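Local structure of glycoside hydrolase family protein (Novosphingobium sp. PP1Y, 6Q2F) at residues V1060-G1064 with V1065-T1069. The protein probably acts as an alpha-L-rhamnosidase, releasing terminal alpha-L-rhamnose from glycosides by hydrolysis. Sequence-based numbering, arbitrary orientation.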
ATOM      1  N   VAL A1060     -31.006  21.379   5.085  1.00 29.71           N
ATOM      2  CA  VAL A1060     -32.356  21.749   5.499  1.00 31.98           C
ATOM      3  C   VAL A1060     -32.315  23.039   6.303  1.00 34.17           C
ATOM      4  O   VAL A1060     -31.553  23.153   7.271  1.00 33.17           O
ATOM      5  CB  VAL A1060     -33.021  20.632   6.317  1.00 34.35           C
ATOM      6  CG1 VAL A1060     -34.411  21.091   6.832  1.00 33.39           C
ATOM      7  CG2 VAL A1060     -33.124  19.383   5.463  1.00 29.36           C
ATOM      8  N   SER A1061     -33.156  23.994   5.919  1.00 36.63           N
ATOM      9  CA  SER A1061     -33.362  25.240   6.642  1.00 36.83           C
ATOM     10  C   SER A1061     -34.817  25.327   7.084  1.00 37.20           C
ATOM     11  O   SER A1061     -35.729  25.171   6.265  1.00 39.36           O
ATOM     12  CB  SER A1061     -32.995  26.452   5.778  1.00 41.69           C
ATOM     13  OG  SER A1061     -31.595  26.459   5.523  1.00 44.69           O
ATOM     14  N   VAL A1062     -35.026  25.574   8.374  1.00 37.01           N
ATOM     15  CA  VAL A1062     -36.356  25.712   8.960  1.00 35.29           C
ATOM     16  C   VAL A1062     -36.476  27.138   9.483  1.00 36.74           C
ATOM     17  O   VAL A1062     -35.675  27.559  10.325  1.00 47.73           O
ATOM     18  CB  VAL A1062     -36.588  24.680  10.072  1.00 39.98           C
ATOM     19  CG1 VAL A1062     -37.932  24.925  10.774  1.00 36.84           C
ATOM     20  CG2 VAL A1062     -36.520  23.275   9.499  1.00 37.95           C
ATOM     21  N   ASN A1063     -37.460  27.877   8.983  1.00 39.16           N
ATOM     22  CA  ASN A1063     -37.583  29.314   9.250  1.00 43.44           C
ATOM     23  C   ASN A1063     -36.240  30.017   9.067  1.00 43.83           C
ATOM     24  O   ASN A1063     -35.784  30.767   9.932  1.00 43.68           O
ATOM     25  CB  ASN A1063     -38.139  29.580  10.650  1.00 43.12           C
ATOM     26  CG  ASN A1063     -39.415  28.825  10.924  1.00 50.29           C
ATOM     27  OD1 ASN A1063     -40.370  28.902  10.149  1.00 53.03           O
ATOM     28  ND2 ASN A1063     -39.428  28.055  12.019  1.00 45.80           N
ATOM     29  N   GLY A1064     -35.587  29.729   7.941  1.00 39.32           N
ATOM     30  CA  GLY A1064     -34.315  30.341   7.611  1.00 40.49           C
ATOM     31  C   GLY A1064     -33.118  29.831   8.389  1.00 46.60           C
ATOM     32  O   GLY A1064     -32.001  30.294   8.143  1.00 47.27           O
ATOM     33  N   VAL A1065     -33.310  28.907   9.324  1.00 44.89           N
ATOM     34  CA  VAL A1065     -32.233  28.413  10.169  1.00 46.02           C
ATOM     35  C   VAL A1065     -31.741  27.090   9.606  1.00 44.84           C
ATOM     36  O   VAL A1065     -32.526  26.151   9.426  1.00 41.63           O
ATOM     37  CB  VAL A1065     -32.689  28.244  11.629  1.00 48.99           C
ATOM     38  CG1 VAL A1065     -31.556  27.675  12.450  1.00 44.30           C
ATOM     39  CG2 VAL A1065     -33.133  29.575  12.206  1.00 48.39           C
ATOM     40  N   ASP A1066     -30.437  27.008   9.366  1.00 38.05           N
ATOM     41  CA  ASP A1066     -29.801  25.777   8.906  1.00 34.08           C
ATOM     42  C   ASP A1066     -29.775  24.769  10.043  1.00 35.16           C
ATOM     43  O   ASP A1066     -29.052  24.957  11.028  1.00 40.49           O
ATOM     44  CB  ASP A1066     -28.389  26.081   8.427  1.00 39.88           C
ATOM     45  CG  ASP A1066     -27.636  24.840   7.967  1.00 43.52           C
ATOM     46  OD1 ASP A1066     -28.240  23.764   7.852  1.00 48.01           O
ATOM     47  OD2 ASP A1066     -26.433  24.957   7.687  1.00 56.39           O
ATOM     48  N   VAL A1067     -30.526  23.679   9.905  1.00 39.47           N
ATOM     49  CA  VAL A1067     -30.571  22.661  10.945  1.00 36.67           C
ATOM     50  C   VAL A1067     -29.619  21.505  10.656  1.00 35.26           C
ATOM     51  O   VAL A1067     -29.645  20.494  11.359  1.00 39.38           O
ATOM     52  CB  VAL A1067     -32.006  22.162  11.157  1.00 38.44           C
ATOM     53  CG1 VAL A1067     -32.865  23.323  11.574  1.00 40.79           C
ATOM     54  CG2 VAL A1067     -32.555  21.578   9.868  1.00 38.54           C
ATOM     55  N   GLY A1068     -28.772  21.638   9.648  1.00 33.81           N
ATOM     56  CA  GLY A1068     -27.830  20.603   9.281  1.00 27.32           C
ATOM     57  C   GLY A1068     -28.084  20.126   7.868  1.00 36.76           C
ATOM     58  O   GLY A1068     -28.977  20.612   7.167  1.00 29.01           O
ATOM     59  N   THR A1069     -27.250  19.184   7.434  1.00 36.19           N
ATOM     60  CA  THR A1069     -27.496  18.530   6.159  1.00 44.80           C
ATOM     61  C   THR A1069     -27.353  17.024   6.313  1.00 38.62           C
ATOM     62  O   THR A1069     -26.418  16.537   6.953  1.00 37.13           O
ATOM     63  CB  THR A1069     -26.602  19.106   5.031  1.00 46.41           C
ATOM     64  OG1 THR A1069     -25.757  18.112   4.457  1.00 41.84           O
ATOM     65  CG2 THR A1069     -25.851  20.323   5.502  1.00 24.71           C
TER
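With chi1 at -60°, Val1067 tucks CG2 between its own backbone N and carbonyl carbon, while Val1060 swings CG1 opposite its N (chi1 176°); the two methyls meet at 3.6 Å, Val1060 CG1 against Val1067 CG2, the side chains crossing at a slant. Branched valines suit this place: each fills space beside an extended backbone, and both also rest on Leu1077. Val1060 and Val1062 reach further, onto Leu1090 of the neighbouring strand 1086-1095, and are buried, whereas Val1065 on the same side is exposed.

The backbone closes at Val1062 and Val1065. Val1062 N donates to Val1065 O over 2.8 Å, and Val1065 N returns a bond of 2.9 Å to Val1062 O. Between these valines, Asn1063 and Gly1064 both take positive phi, which asparagine tolerates and glycine favours. The side-chain OD1 of Asn1063 accepts from Thr1089 N while its ND2 donates to Ala1082 O, joining the turn to strand 1086-1095 and the loop before it.

Further along, Val1060 O accepts from Val1067 N at 2.9 Å, whereas Val1060 N donates to Gly1068 O at 3.0 Å. Val1067 and Gly1068 together face Val1060, consistent with a beta bulge. Gly1068 has backbone angles that would press a side chain against the preceding carbonyl oxygen. Its N is held by Asp1066 OD1 at 2.8 Å, met from above the carboxylate plane, in an Asx turn; Gln1059 NE2 bonds the same oxygen.

Together these features make a beta hairpin with a two-residue loop, Asn1063-Gly1064, in a type I' turn, its second strand forming an edge of an antiparallel sheet in the galactose-binding-like domain.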